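Long-range contacts in haloacid delahogenase-like family hydrolase (Xanthomonas campestris pv. campestris, PDB 2PKE), which probably acts as a magnesium-dependent phosphatase of the haloacid dehalogenase (HAD) superfamily: residues Gly200-Thr206 with Arg226-Asp232; Val60-Asn64 with Ser78-Thr82; Gln108-Val113 with Lys144-Leu150. One frame throughout, in Å; residues are numbered along the deposited sequence. Where two conformers were deposited one is given.

Contact 1 of 3, residues Gly200-Thr206 with Arg226-Asp232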
ATOM      1  N   GLY A 200     -22.535   7.277  10.337  1.00 20.67           N
ATOM      2  CA  GLY A 200     -23.676   8.089   9.938  1.00 20.75           C
ATOM      3  C   GLY A 200     -23.907   8.164   8.433  1.00 18.77           C
ATOM      4  O   GLY A 200     -24.675   8.996   7.973  1.00 19.20           O
ATOM      5  N   GLY A 201     -23.256   7.285   7.682  1.00 17.77           N
ATOM      6  CA  GLY A 201     -23.378   7.283   6.206  1.00 15.88           C
ATOM      7  C   GLY A 201     -24.474   6.359   5.727  1.00 19.19           C
ATOM      8  O   GLY A 201     -25.304   5.870   6.505  1.00 18.59           O
ATOM      9  N   TRP A 202     -24.466   6.143   4.433  1.00 18.13           N
ATOM     10  CA  TRP A 202     -25.446   5.360   3.753  1.00 17.84           C
ATOM     11  C   TRP A 202     -24.736   4.263   3.016  1.00 18.97           C
ATOM     12  O   TRP A 202     -23.566   4.351   2.730  1.00 23.07           O
ATOM     13  CB  TRP A 202     -26.220   6.202   2.744  1.00 18.04           C
ATOM     14  CG  TRP A 202     -26.799   7.460   3.337  1.00 21.62           C
ATOM     15  CD1 TRP A 202     -26.172   8.639   3.495  1.00 19.58           C
ATOM     16  CD2 TRP A 202     -28.125   7.639   3.828  1.00 16.83           C
ATOM     17  NE1 TRP A 202     -27.011   9.558   4.058  1.00 23.30           N
ATOM     18  CE2 TRP A 202     -28.225   8.979   4.266  1.00 21.27           C
ATOM     19  CE3 TRP A 202     -29.243   6.807   3.938  1.00 25.81           C
ATOM     20  CZ2 TRP A 202     -29.378   9.493   4.851  1.00 24.99           C
ATOM     21  CZ3 TRP A 202     -30.403   7.330   4.519  1.00 24.75           C
ATOM     22  CH2 TRP A 202     -30.463   8.667   4.946  1.00 24.05           C
ATOM     23  N   GLY A 203     -25.474   3.201   2.733  1.00 20.87           N
ATOM     24  CA  GLY A 203     -24.913   1.989   2.206  1.00 19.58           C
ATOM     25  C   GLY A 203     -25.738   1.402   1.092  1.00 17.78           C
ATOM     26  O   GLY A 203     -26.964   1.415   1.129  1.00 20.72           O
ATOM     27  N   ILE A 204     -25.050   0.859   0.112  1.00 19.51           N
ATOM     28  CA  ILE A 204     -25.640  -0.053  -0.861  1.00 19.59           C
ATOM     29  C   ILE A 204     -24.872  -1.396  -0.807  1.00 20.02           C
ATOM     30  O   ILE A 204     -23.647  -1.447  -0.996  1.00 18.20           O
ATOM     31  CB  ILE A 204     -25.606   0.516  -2.254  1.00 18.57           C
ATOM     32  CG1 ILE A 204     -26.541   1.745  -2.335  1.00 22.21           C
ATOM     33  CG2 ILE A 204     -25.969  -0.551  -3.304  1.00 15.80           C
ATOM     34  CD1 ILE A 204     -26.299   2.580  -3.617  1.00 17.34           C
ATOM     35  N   TYR A 205     -25.628  -2.445  -0.552  1.00 17.77           N
ATOM     36  CA  TYR A 205     -25.154  -3.803  -0.378  1.00 19.20           C
ATOM     37  C   TYR A 205     -25.499  -4.658  -1.581  1.00 20.17           C
ATOM     38  O   TYR A 205     -26.666  -4.924  -1.838  1.00 22.92           O
ATOM     39  CB  TYR A 205     -25.797  -4.391   0.826  1.00 22.09           C
ATOM     40  CG  TYR A 205     -25.447  -5.839   1.117  1.00 18.75           C
ATOM     41  CD1 TYR A 205     -24.137  -6.279   1.028  1.00 27.57           C
ATOM     42  CD2 TYR A 205     -26.424  -6.745   1.524  1.00 25.89           C
ATOM     43  CE1 TYR A 205     -23.808  -7.599   1.325  1.00 18.96           C
ATOM     44  CE2 TYR A 205     -26.123  -8.059   1.812  1.00 23.05           C
ATOM     45  CZ  TYR A 205     -24.813  -8.485   1.707  1.00 26.62           C
ATOM     46  OH  TYR A 205     -24.462  -9.783   2.013  1.00 26.19           O
ATOM     47  N   THR A 206     -24.460  -5.108  -2.286  1.00 22.64           N
ATOM     48  CA  THR A 206     -24.573  -5.997  -3.455  1.00 21.88           C
ATOM     49  C   THR A 206     -23.695  -7.230  -3.255  1.00 19.96           C
ATOM     50  O   THR A 206     -22.510  -7.234  -3.615  1.00 21.81           O
ATOM     51  CB  THR A 206     -24.180  -5.286  -4.743  1.00 22.43           C
ATOM     52  OG1 THR A 206     -25.068  -4.198  -4.948  1.00 20.84           O
ATOM     53  CG2 THR A 206     -24.295  -6.211  -5.952  1.00 20.06           C
ATOM     54  N   ARG A 226     -30.935   3.100   6.388  1.00 22.68           N
ATOM     55  CA  ARG A 226     -29.866   3.788   5.663  1.00 22.82           C
ATOM     56  C   ARG A 226     -29.095   2.876   4.677  1.00 21.64           C
ATOM     57  O   ARG A 226     -28.071   3.268   4.159  1.00 18.55           O
ATOM     58  CB  ARG A 226     -28.864   4.386   6.628  1.00 23.70           C
ATOM     59  CG  ARG A 226     -29.493   5.292   7.677  1.00 30.56           C
ATOM     60  CD  ARG A 226     -28.392   5.805   8.633  1.00 30.45           C
ATOM     61  NE  ARG A 226     -27.669   6.959   8.070  1.00 26.24           N
ATOM     62  CZ  ARG A 226     -28.192   8.176   7.925  1.00 34.71           C
ATOM     63  NH1 ARG A 226     -29.449   8.432   8.264  1.00 38.68           N
ATOM     64  NH2 ARG A 226     -27.449   9.154   7.428  1.00 35.47           N
ATOM     65  N   LEU A 227     -29.614   1.681   4.441  1.00 19.01           N
ATOM     66  CA  LEU A 227     -29.028   0.723   3.546  1.00 24.51           C
ATOM     67  C   LEU A 227     -30.082   0.302   2.503  1.00 23.74           C
ATOM     68  O   LEU A 227     -31.262   0.217   2.825  1.00 27.04           O
ATOM     69  CB  LEU A 227     -28.680  -0.488   4.409  1.00 26.28           C
ATOM     70  CG  LEU A 227     -28.263  -1.796   3.827  1.00 30.59           C
ATOM     71  CD1 LEU A 227     -26.971  -1.534   3.133  1.00 28.68           C
ATOM     72  CD2 LEU A 227     -28.059  -2.761   4.973  1.00 28.99           C
ATOM     73  N   ARG A 228     -29.636   0.057   1.275  0.50 22.39           N
ATOM     74  CA  ARG A 228     -30.429  -0.654   0.242  0.50 20.72           C
ATOM     75  C   ARG A 228     -29.662  -1.897  -0.139  0.50 20.43           C
ATOM     76  O   ARG A 228     -28.427  -1.868  -0.257  0.50 19.41           O
ATOM     77  CB  ARG A 228     -30.598   0.195  -1.010  0.50 22.24           C
ATOM     78  CG  ARG A 228     -31.300   1.513  -0.795  0.50 20.13           C
ATOM     79  CD  ARG A 228     -32.789   1.310  -0.596  0.50 22.57           C
ATOM     80  NE  ARG A 228     -33.466   2.601  -0.476  0.50 24.40           N
ATOM     81  CZ  ARG A 228     -33.639   3.269   0.662  0.50 25.21           C
ATOM     82  NH1 ARG A 228     -33.180   2.791   1.832  0.50 12.75           N
ATOM     83  NH2 ARG A 228     -34.254   4.448   0.619  0.50 25.44           N
ATOM     84  N   GLU A 229     -30.373  -3.002  -0.325  1.00 19.26           N
ATOM     85  CA  GLU A 229     -29.749  -4.182  -0.888  1.00 22.06           C
ATOM     86  C   GLU A 229     -30.134  -4.165  -2.344  1.00 22.84           C
ATOM     87  O   GLU A 229     -31.315  -4.131  -2.684  1.00 23.45           O
ATOM     88  CB  GLU A 229     -30.173  -5.470  -0.205  1.00 21.99           C
ATOM     89  CG  GLU A 229     -29.246  -6.627  -0.592  1.00 29.05           C
ATOM     90  CD  GLU A 229     -29.637  -7.920   0.077  1.00 36.45           C
ATOM     91  OE1 GLU A 229     -30.354  -7.860   1.097  1.00 41.28           O
ATOM     92  OE2 GLU A 229     -29.246  -8.997  -0.423  1.00 42.81           O
ATOM     93  N   VAL A 230     -29.124  -4.154  -3.191  1.00 22.13           N
ATOM     94  CA  VAL A 230     -29.301  -4.059  -4.635  1.00 24.85           C
ATOM     95  C   VAL A 230     -28.610  -5.263  -5.298  1.00 25.51           C
ATOM     96  O   VAL A 230     -27.404  -5.386  -5.202  1.00 27.42           O
ATOM     97  CB  VAL A 230     -28.684  -2.764  -5.154  1.00 25.06           C
ATOM     98  CG1 VAL A 230     -28.831  -2.701  -6.669  1.00 27.15           C
ATOM     99  CG2 VAL A 230     -29.308  -1.525  -4.426  1.00 23.30           C
ATOM    100  N   PRO A 231     -29.384  -6.176  -5.929  1.00 24.52           N
ATOM    101  CA  PRO A 231     -28.818  -7.443  -6.421  1.00 25.87           C
ATOM    102  C   PRO A 231     -27.746  -7.346  -7.523  1.00 21.82           C
ATOM    103  O   PRO A 231     -26.847  -8.152  -7.542  1.00 23.45           O
ATOM    104  CB  PRO A 231     -30.043  -8.208  -6.944  1.00 23.81           C
ATOM    105  CG  PRO A 231     -31.202  -7.543  -6.369  1.00 27.02           C
ATOM    106  CD  PRO A 231     -30.834  -6.117  -6.138  1.00 29.29           C
ATOM    107  N   ASP A 232     -27.851  -6.387  -8.429  1.00 22.37           N
ATOM    108  CA  ASP A 232     -26.855  -6.244  -9.451  1.00 26.39           C
ATOM    109  C   ASP A 232     -26.580  -4.770  -9.715  1.00 22.98           C
ATOM    110  O   ASP A 232     -27.362  -3.918  -9.315  1.00 18.99           O
ATOM    111  CB  ASP A 232     -27.241  -7.032 -10.708  1.00 31.43           C
ATOM    112  CG  ASP A 232     -28.249  -6.313 -11.558  1.00 38.69           C
ATOM    113  OD1 ASP A 232     -29.445  -6.430 -11.207  1.00 52.21           O
ATOM    114  OD2 ASP A 232     -27.835  -5.652 -12.560  1.00 41.08           O
TER

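Contact 2 of 3, residues Val60-Asn64 with Ser78-Thr82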
ATOM      1  N   VAL A  60      -3.582 -19.824  10.780  1.00 32.14           N
ATOM      2  CA  VAL A  60      -2.406 -19.097  10.322  1.00 31.54           C
ATOM      3  C   VAL A  60      -2.736 -17.736   9.736  1.00 31.29           C
ATOM      4  O   VAL A  60      -2.077 -16.750  10.037  1.00 31.32           O
ATOM      5  CB  VAL A  60      -1.634 -19.933   9.266  1.00 32.90           C
ATOM      6  CG1 VAL A  60      -0.475 -19.153   8.656  1.00 25.99           C
ATOM      7  CG2 VAL A  60      -1.121 -21.223   9.905  1.00 24.25           C
ATOM      8  N   GLU A  61      -3.729 -17.678   8.869  1.00 33.73           N
ATOM      9  CA  GLU A  61      -4.094 -16.404   8.283  1.00 36.96           C
ATOM     10  C   GLU A  61      -4.526 -15.383   9.347  1.00 37.99           C
ATOM     11  O   GLU A  61      -4.178 -14.208   9.255  1.00 38.19           O
ATOM     12  CB  GLU A  61      -5.184 -16.586   7.239  1.00 40.25           C
ATOM     13  CG  GLU A  61      -4.654 -16.652   5.829  1.00 43.91           C
ATOM     14  CD  GLU A  61      -5.710 -17.005   4.817  1.00 56.74           C
ATOM     15  OE1 GLU A  61      -6.648 -17.778   5.160  1.00 61.44           O
ATOM     16  OE2 GLU A  61      -5.580 -16.508   3.674  1.00 61.46           O
ATOM     17  N   ARG A  62      -5.263 -15.836  10.350  1.00 39.20           N
ATOM     18  CA  ARG A  62      -5.762 -14.951  11.421  1.00 39.34           C
ATOM     19  C   ARG A  62      -4.604 -14.328  12.223  1.00 37.31           C
ATOM     20  O   ARG A  62      -4.584 -13.110  12.468  1.00 36.24           O
ATOM     21  CB  ARG A  62      -6.782 -15.685  12.333  1.00 38.06           C
ATOM     22  CG  ARG A  62      -8.197 -15.841  11.664  1.00 42.27           C
ATOM     23  CD  ARG A  62      -9.348 -16.259  12.637  1.00 44.39           C
ATOM     24  N   ARG A  63      -3.615 -15.142  12.585  1.00 36.34           N
ATOM     25  CA  ARG A  63      -2.418 -14.608  13.236  1.00 37.70           C
ATOM     26  C   ARG A  63      -1.478 -13.769  12.341  1.00 33.52           C
ATOM     27  O   ARG A  63      -0.824 -12.854  12.829  1.00 34.85           O
ATOM     28  CB  ARG A  63      -1.637 -15.705  13.944  1.00 37.45           C
ATOM     29  CG  ARG A  63      -0.905 -16.697  13.094  1.00 48.05           C
ATOM     30  CD  ARG A  63      -0.161 -17.663  14.038  1.00 57.46           C
ATOM     31  NE  ARG A  63       0.271 -18.922  13.410  1.00 64.63           N
ATOM     32  CZ  ARG A  63       1.279 -19.042  12.539  1.00 62.78           C
ATOM     33  NH1 ARG A  63       1.981 -17.978  12.138  1.00 52.19           N
ATOM     34  NH2 ARG A  63       1.574 -20.244  12.048  1.00 62.46           N
ATOM     35  N   ASN A  64      -1.426 -14.074  11.058  1.00 29.89           N
ATOM     36  CA  ASN A  64      -0.573 -13.330  10.126  1.00 27.08           C
ATOM     37  C   ASN A  64      -1.174 -12.042   9.591  1.00 27.90           C
ATOM     38  O   ASN A  64      -0.459 -11.195   9.077  1.00 29.79           O
ATOM     39  CB  ASN A  64      -0.174 -14.216   8.974  1.00 26.83           C
ATOM     40  CG  ASN A  64       0.801 -15.274   9.381  1.00 31.23           C
ATOM     41  OD1 ASN A  64       1.290 -15.260  10.508  1.00 36.12           O
ATOM     42  ND2 ASN A  64       1.107 -16.205   8.463  1.00 25.29           N
ATOM     43  N   SER A  78       1.236 -17.330   4.196  1.00 20.78           N
ATOM     44  CA  SER A  78       0.418 -18.122   5.136  1.00 19.50           C
ATOM     45  C   SER A  78       0.187 -19.555   4.598  1.00 19.10           C
ATOM     46  O   SER A  78       0.154 -20.498   5.354  1.00 21.47           O
ATOM     47  CB  SER A  78      -0.886 -17.423   5.412  1.00 21.46           C
ATOM     48  OG  SER A  78      -0.679 -16.164   6.080  1.00 22.41           O
HETATM   49  N   MSE A  79       0.011 -19.705   3.290  1.00 18.36           N
HETATM   50  CA  MSE A  79      -0.121 -21.027   2.667  1.00 18.36           C
HETATM   51  C   MSE A  79       1.137 -21.821   2.822  1.00 16.46           C
HETATM   52  O   MSE A  79       1.064 -23.006   2.981  1.00 16.72           O
HETATM   53  CB  MSE A  79      -0.445 -20.929   1.178  1.00 18.81           C
HETATM   54  CG  MSE A  79      -1.876 -20.521   0.893  1.00 20.72           C
HETATM   55 SE   MSE A  79      -2.199 -20.516  -1.014  0.75 19.88          SE
HETATM   56  CE  MSE A  79      -4.141 -20.530  -0.834  1.00 20.95           C
ATOM     57  N   ILE A  80       2.298 -21.201   2.703  1.00 15.92           N
ATOM     58  CA  ILE A  80       3.564 -21.944   2.800  1.00 19.64           C
ATOM     59  C   ILE A  80       3.646 -22.499   4.232  1.00 22.07           C
ATOM     60  O   ILE A  80       3.902 -23.712   4.474  1.00 21.65           O
ATOM     61  CB  ILE A  80       4.823 -21.073   2.423  1.00 20.72           C
ATOM     62  CG1 ILE A  80       4.905 -20.854   0.888  1.00 22.68           C
ATOM     63  CG2 ILE A  80       6.116 -21.744   2.944  1.00 18.67           C
ATOM     64  CD1 ILE A  80       5.659 -19.579   0.425  1.00 19.24           C
ATOM     65  N   GLU A  81       3.399 -21.602   5.174  1.00 20.77           N
ATOM     66  CA  GLU A  81       3.466 -21.916   6.594  1.00 23.56           C
ATOM     67  C   GLU A  81       2.474 -23.018   6.957  1.00 20.67           C
ATOM     68  O   GLU A  81       2.796 -23.962   7.669  1.00 21.99           O
ATOM     69  CB  GLU A  81       3.233 -20.616   7.355  1.00 24.85           C
ATOM     70  CG  GLU A  81       3.760 -20.562   8.744  1.00 39.40           C
ATOM     71  CD  GLU A  81       4.071 -19.129   9.181  1.00 47.89           C
ATOM     72  OE1 GLU A  81       3.197 -18.240   9.035  1.00 43.22           O
ATOM     73  OE2 GLU A  81       5.200 -18.897   9.665  1.00 50.67           O
ATOM     74  N   THR A  82       1.264 -22.913   6.438  1.00 21.99           N
ATOM     75  CA  THR A  82       0.235 -23.937   6.659  1.00 21.08           C
ATOM     76  C   THR A  82       0.603 -25.313   6.092  1.00 21.00           C
ATOM     77  O   THR A  82       0.358 -26.351   6.742  1.00 24.14           O
ATOM     78  CB  THR A  82      -1.081 -23.532   6.010  1.00 21.61           C
ATOM     79  OG1 THR A  82      -1.483 -22.226   6.454  1.00 18.74           O
ATOM     80  CG2 THR A  82      -2.173 -24.514   6.369  1.00 16.53           C
TER

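Contact 3 of 3, residues Gln108-Val113 with Lys144-Leu150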
ATOM      1  N   GLN A 108      -1.317 -11.497 -10.369  1.00 32.99           N
ATOM      2  CA  GLN A 108      -1.557 -10.990 -11.715  1.00 34.69           C
ATOM      3  C   GLN A 108      -2.859 -11.570 -12.238  1.00 33.16           C
ATOM      4  O   GLN A 108      -2.971 -11.839 -13.424  1.00 32.13           O
ATOM      5  CB  GLN A 108      -0.466 -11.417 -12.667  1.00 34.55           C
ATOM      6  CG  GLN A 108       0.906 -11.480 -12.132  1.00 43.32           C
ATOM      7  CD  GLN A 108       1.787 -12.265 -13.077  1.00 53.05           C
ATOM      8  OE1 GLN A 108       2.444 -13.245 -12.698  1.00 54.47           O
ATOM      9  NE2 GLN A 108       1.768 -11.865 -14.345  1.00 61.87           N
ATOM     10  N   HIS A 109      -3.841 -11.778 -11.371  1.00 33.08           N
ATOM     11  CA  HIS A 109      -5.051 -12.452 -11.840  1.00 32.78           C
ATOM     12  C   HIS A 109      -5.747 -11.538 -12.830  1.00 31.89           C
ATOM     13  O   HIS A 109      -5.679 -10.312 -12.698  1.00 30.44           O
ATOM     14  CB  HIS A 109      -5.987 -12.987 -10.716  1.00 32.47           C
ATOM     15  CG  HIS A 109      -6.780 -11.950  -9.965  1.00 34.06           C
ATOM     16  ND1 HIS A 109      -7.744 -11.152 -10.554  1.00 32.27           N
ATOM     17  CD2 HIS A 109      -6.803 -11.653  -8.641  1.00 27.46           C
ATOM     18  CE1 HIS A 109      -8.292 -10.377  -9.627  1.00 36.00           C
ATOM     19  NE2 HIS A 109      -7.744 -10.668  -8.457  1.00 35.33           N
ATOM     20  N   PRO A 110      -6.369 -12.143 -13.857  1.00 32.02           N
ATOM     21  CA  PRO A 110      -7.126 -11.327 -14.813  1.00 33.66           C
ATOM     22  C   PRO A 110      -8.167 -10.496 -14.060  1.00 32.45           C
ATOM     23  O   PRO A 110      -8.799 -11.005 -13.132  1.00 34.07           O
ATOM     24  CB  PRO A 110      -7.814 -12.364 -15.730  1.00 32.94           C
ATOM     25  CG  PRO A 110      -7.171 -13.738 -15.399  1.00 34.29           C
ATOM     26  CD  PRO A 110      -6.417 -13.604 -14.115  1.00 31.57           C
ATOM     27  N   VAL A 111      -8.329  -9.234 -14.450  1.00 33.21           N
ATOM     28  CA  VAL A 111      -9.346  -8.355 -13.870  1.00 32.68           C
ATOM     29  C   VAL A 111     -10.496  -8.190 -14.857  1.00 31.95           C
ATOM     30  O   VAL A 111     -10.411  -7.495 -15.893  1.00 33.91           O
ATOM     31  CB  VAL A 111      -8.753  -6.977 -13.459  1.00 31.72           C
ATOM     32  CG1 VAL A 111      -9.807  -6.116 -12.843  1.00 35.84           C
ATOM     33  CG2 VAL A 111      -7.605  -7.179 -12.483  1.00 34.38           C
ATOM     34  N   GLU A 112     -11.594  -8.848 -14.528  1.00 31.79           N
ATOM     35  CA  GLU A 112     -12.770  -8.853 -15.368  1.00 31.93           C
ATOM     36  C   GLU A 112     -13.863  -8.077 -14.654  1.00 29.18           C
ATOM     37  O   GLU A 112     -14.374  -8.508 -13.617  1.00 27.02           O
ATOM     38  CB  GLU A 112     -13.202 -10.288 -15.610  1.00 31.37           C
ATOM     39  CG  GLU A 112     -14.604 -10.420 -16.216  1.00 41.07           C
ATOM     40  CD  GLU A 112     -15.028 -11.877 -16.409  1.00 39.41           C
ATOM     41  OE1 GLU A 112     -14.189 -12.794 -16.180  1.00 47.25           O
ATOM     42  OE2 GLU A 112     -16.201 -12.087 -16.788  1.00 45.74           O
ATOM     43  N   VAL A 113     -14.216  -6.933 -15.226  1.00 24.48           N
ATOM     44  CA  VAL A 113     -15.244  -6.102 -14.682  1.00 25.96           C
ATOM     45  C   VAL A 113     -16.595  -6.833 -14.748  1.00 25.78           C
ATOM     46  O   VAL A 113     -16.874  -7.592 -15.667  1.00 24.61           O
ATOM     47  CB  VAL A 113     -15.230  -4.689 -15.354  1.00 24.66           C
ATOM     48  CG1 VAL A 113     -16.451  -3.792 -14.914  1.00 22.41           C
ATOM     49  CG2 VAL A 113     -13.928  -4.010 -15.041  1.00 29.17           C
ATOM     50  N   LYS A 144      -5.120  -3.428 -10.403  1.00 20.62           N
ATOM     51  CA  LYS A 144      -6.448  -3.943 -10.738  1.00 22.12           C
ATOM     52  C   LYS A 144      -7.297  -2.842 -11.363  1.00 22.29           C
ATOM     53  O   LYS A 144      -7.877  -3.069 -12.411  1.00 20.04           O
ATOM     54  CB  LYS A 144      -7.157  -4.583  -9.541  1.00 22.40           C
ATOM     55  CG  LYS A 144      -6.499  -5.895  -8.975  1.00 20.09           C
ATOM     56  CD  LYS A 144      -7.521  -6.683  -8.119  1.00 24.82           C
ATOM     57  CE  LYS A 144      -7.002  -7.349  -6.875  1.00 29.17           C
ATOM     58  NZ  LYS A 144      -7.869  -8.544  -6.447  1.00 29.98           N
ATOM     59  N   ILE A 145      -7.310  -1.651 -10.767  1.00 19.59           N
ATOM     60  CA  ILE A 145      -8.055  -0.553 -11.386  1.00 24.24           C
ATOM     61  C   ILE A 145      -7.543  -0.246 -12.807  1.00 24.69           C
ATOM     62  O   ILE A 145      -8.328   0.043 -13.684  1.00 24.85           O
ATOM     63  CB  ILE A 145      -8.172   0.692 -10.455  1.00 27.96           C
ATOM     64  CG1 ILE A 145      -9.059   1.768 -11.084  1.00 27.38           C
ATOM     65  CG2 ILE A 145      -6.827   1.286 -10.097  1.00 31.56           C
ATOM     66  CD1 ILE A 145     -10.530   1.326 -11.281  1.00 25.93           C
ATOM     67  N   GLU A 146      -6.248  -0.323 -13.045  1.00 27.41           N
ATOM     68  CA  GLU A 146      -5.704  -0.075 -14.405  1.00 29.79           C
ATOM     69  C   GLU A 146      -6.067  -1.225 -15.365  1.00 29.81           C
ATOM     70  O   GLU A 146      -6.578  -0.966 -16.436  1.00 32.36           O
ATOM     71  CB  GLU A 146      -4.195   0.232 -14.320  1.00 31.62           C
ATOM     72  CG  GLU A 146      -3.504   0.849 -15.624  1.00 37.27           C
ATOM     73  CD  GLU A 146      -3.977   2.297 -16.064  1.00 52.94           C
ATOM     74  OE1 GLU A 146      -4.238   3.180 -15.199  1.00 57.06           O
ATOM     75  OE2 GLU A 146      -4.070   2.541 -17.299  1.00 53.03           O
ATOM     76  N   GLN A 147      -5.892  -2.481 -14.953  1.00 26.77           N
ATOM     77  CA  GLN A 147      -6.283  -3.658 -15.743  1.00 31.82           C
ATOM     78  C   GLN A 147      -7.766  -3.664 -16.076  1.00 28.79           C
ATOM     79  O   GLN A 147      -8.172  -4.303 -17.036  1.00 31.00           O
ATOM     80  CB  GLN A 147      -6.025  -4.990 -14.982  1.00 29.77           C
ATOM     81  CG  GLN A 147      -4.568  -5.399 -14.631  1.00 36.96           C
ATOM     82  CD  GLN A 147      -4.480  -6.672 -13.717  1.00 38.69           C
ATOM     83  OE1 GLN A 147      -4.263  -6.577 -12.488  1.00 47.09           O
ATOM     84  NE2 GLN A 147      -4.662  -7.857 -14.327  1.00 49.68           N
ATOM     85  N   SER A 148      -8.580  -3.025 -15.238  1.00 27.85           N
ATOM     86  CA  SER A 148     -10.038  -3.135 -15.301  1.00 25.44           C
ATOM     87  C   SER A 148     -10.607  -2.381 -16.461  1.00 23.31           C
ATOM     88  O   SER A 148     -11.665  -2.738 -16.937  1.00 25.70           O
ATOM     89  CB  SER A 148     -10.740  -2.634 -14.011  1.00 25.73           C
ATOM     90  OG  SER A 148     -10.607  -1.230 -13.849  1.00 20.59           O
ATOM     91  N   GLY A 149      -9.928  -1.313 -16.871  1.00 21.91           N
ATOM     92  CA  GLY A 149     -10.459  -0.346 -17.823  1.00 20.86           C
ATOM     93  C   GLY A 149     -11.258   0.785 -17.206  1.00 21.47           C
ATOM     94  O   GLY A 149     -11.561   1.770 -17.872  1.00 19.79           O
ATOM     95  N   LEU A 150     -11.555   0.694 -15.907  1.00 20.53           N
ATOM     96  CA  LEU A 150     -12.344   1.718 -15.213  1.00 21.42           C
ATOM     97  C   LEU A 150     -11.547   2.918 -14.660  1.00 21.17           C
ATOM     98  O   LEU A 150     -12.122   3.743 -14.004  1.00 22.33           O
ATOM     99  CB  LEU A 150     -13.103   1.074 -14.025  1.00 22.34           C
ATOM    100  CG  LEU A 150     -14.063  -0.101 -14.309  1.00 24.29           C
ATOM    101  CD1 LEU A 150     -14.468  -0.715 -13.013  1.00 19.06           C
ATOM    102  CD2 LEU A 150     -15.301   0.347 -15.071  1.00 25.66           C
TER
HETATM  103  O   HOH W   1      -4.668  -8.829 -10.637  1.00 27.20           O
HETATM  104  O   HOH W   2     -11.225  -5.807 -17.636  1.00 33.13           O
HETATM  105  O   HOH W   3      -6.792  -8.704 -16.633  1.00 38.04           O

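Contact 1 of 3, residues Gly200-Thr206 with Arg226-Asp232
The guanidinium of R226 lies over one face of the indole of W202, its CZ 3.7 Å from the centroid of the six-membered ring and 17° off the ring normal, a cation-pi contact. In the plane of the same group, R226 NH2 donates to G200 O (2.8 Å) and NE to G201 O (3.0 Å), so this one side chain holds the loop leading into strand 202-205. G200, with positive phi, closes the preceding helix in a Schellman motif. From there strands 202-205 and 227-229 run side by side, their axes 4.7 Å apart and 10° from exactly parallel. Their hydrogen bonds go from G203 N to R226 O (3.0 Å), R228 N to G203 O (3.0 Å), Y205 N to R228 O (2.9 Å) and V230 N to Y205 O (2.9 Å); T206 OG1 then donates to V230 O (2.6 Å). L227 CD1 packs against Y205 CB (3.9 Å) on one face, I204 CG2 against V230 CG2 (3.7 Å) on the other. The pair forms one margin of the parallel Rossmann-like HAD sheet: strand 202-205 bonds to strand 182-186 on its other side, Y205 and L227 face helix 189-198, and W202 and V230 meet helix 236-250.

Contact 2 of 3, residues Val60-Asn64 with Ser78-Thr82
The segments 60-64 of helix 57-68 and 78-82 of helix 72-86 cross at 132°, their axes 9.9 Å apart, in two consecutive helices of the helical region. N64, in the m rotamer, directs its amide across the interface, where ND2 donates to both S78 OG (3.0 Å) and E81 OE1 (3.0 Å). E81 answers with chi1 and chi2 both t, an extended reach that carries its carboxylate back along the helix to the amide. R63 takes chi1 p followed by t and t; although its CA-to-CB bond points sideways, this course brings NH1 to 3.3 Å from E81 OE1, a salt bridge whose hydrogen bond is weak. Next to them V60, with chi1 t, spreads its two methyls over the second helix: CG1 lies 3.7 Å from S78 CB, and CG2 3.6 Å from T82 OG1. The m rotamer of T82 turns OG1 back to S78 O (2.6 Å), so the hydroxyl is satisfied within its own helix and can lie beside a methyl. S78 OG, also m, bonds to G74 O as well. R104 of the second subunit bonds to N64 OD1 and forms a salt bridge with E81 OE1, while Q97 of that subunit hydrogen-bonds to E81 OE2. The carboxylate of the buried E81 is thus met by donors from both chains, and the polar chemistry that joins the two helices also joins the subunits.

Contact 3 of 3, residues Gln108-Val113 with Lys144-Leu150
No regular structure forms in Q108-V113, which runs extended from H109 onward past the last turn of helix 138-148; the closest CA atoms, those of V111 and S148, are 5.5 Å apart. G149 leaves the helix with positive phi, and S148 OG accepts from L150 N (3.0 Å) in an ST turn while donating to I145 O (2.6 Å). V111 and V113 both point toward the helix end: V111 CG1 rests 3.8 Å from S148 CB, and V113 CG2 touches S148 CB (3.6 Å) and L150 CD1 (3.9 Å). Q147 NE2 donates to H109 O (3.1 Å), a link doubled by water 1, which donates to H109 O (2.7 Å) and Q147 OE1 (2.9 Å). The H109 ring, stacked with Y30, gives its ND1 proton to P110 O (2.8 Å) and receives K144 NZ at NE2 (2.9 Å), near the ring plane. With ND1 as the donor, NE2 is left as an acceptor, which suits a neutral imidazole beside the ammonium. K144 NZ also makes a salt bridge to OD1 of the magnesium ligand D21, so one ammonium ties the loop after helix 93-107 and helix 138-148 to a residue of the metal site.

The three contacts follow the path from the helical region to the core sheet. Contact 2 lies away from the metal, at the dimer interface, and on the opposite side of the chain's centre from contact 1, 33 Å off between centres. Contact 3 sits on the loop that follows helix 93-107, the helix against which I80 of 78-82 packs; its nearest atoms are about 12 Å from contact 2 and about 11 Å from contact 1. Contacts 1 and 3 both approach the magnesium site formed by D19, D21 and N187: the side chain of K144 comes within about 3 Å of that of D21, and the side chain of T206 within about 6 Å of that of N187.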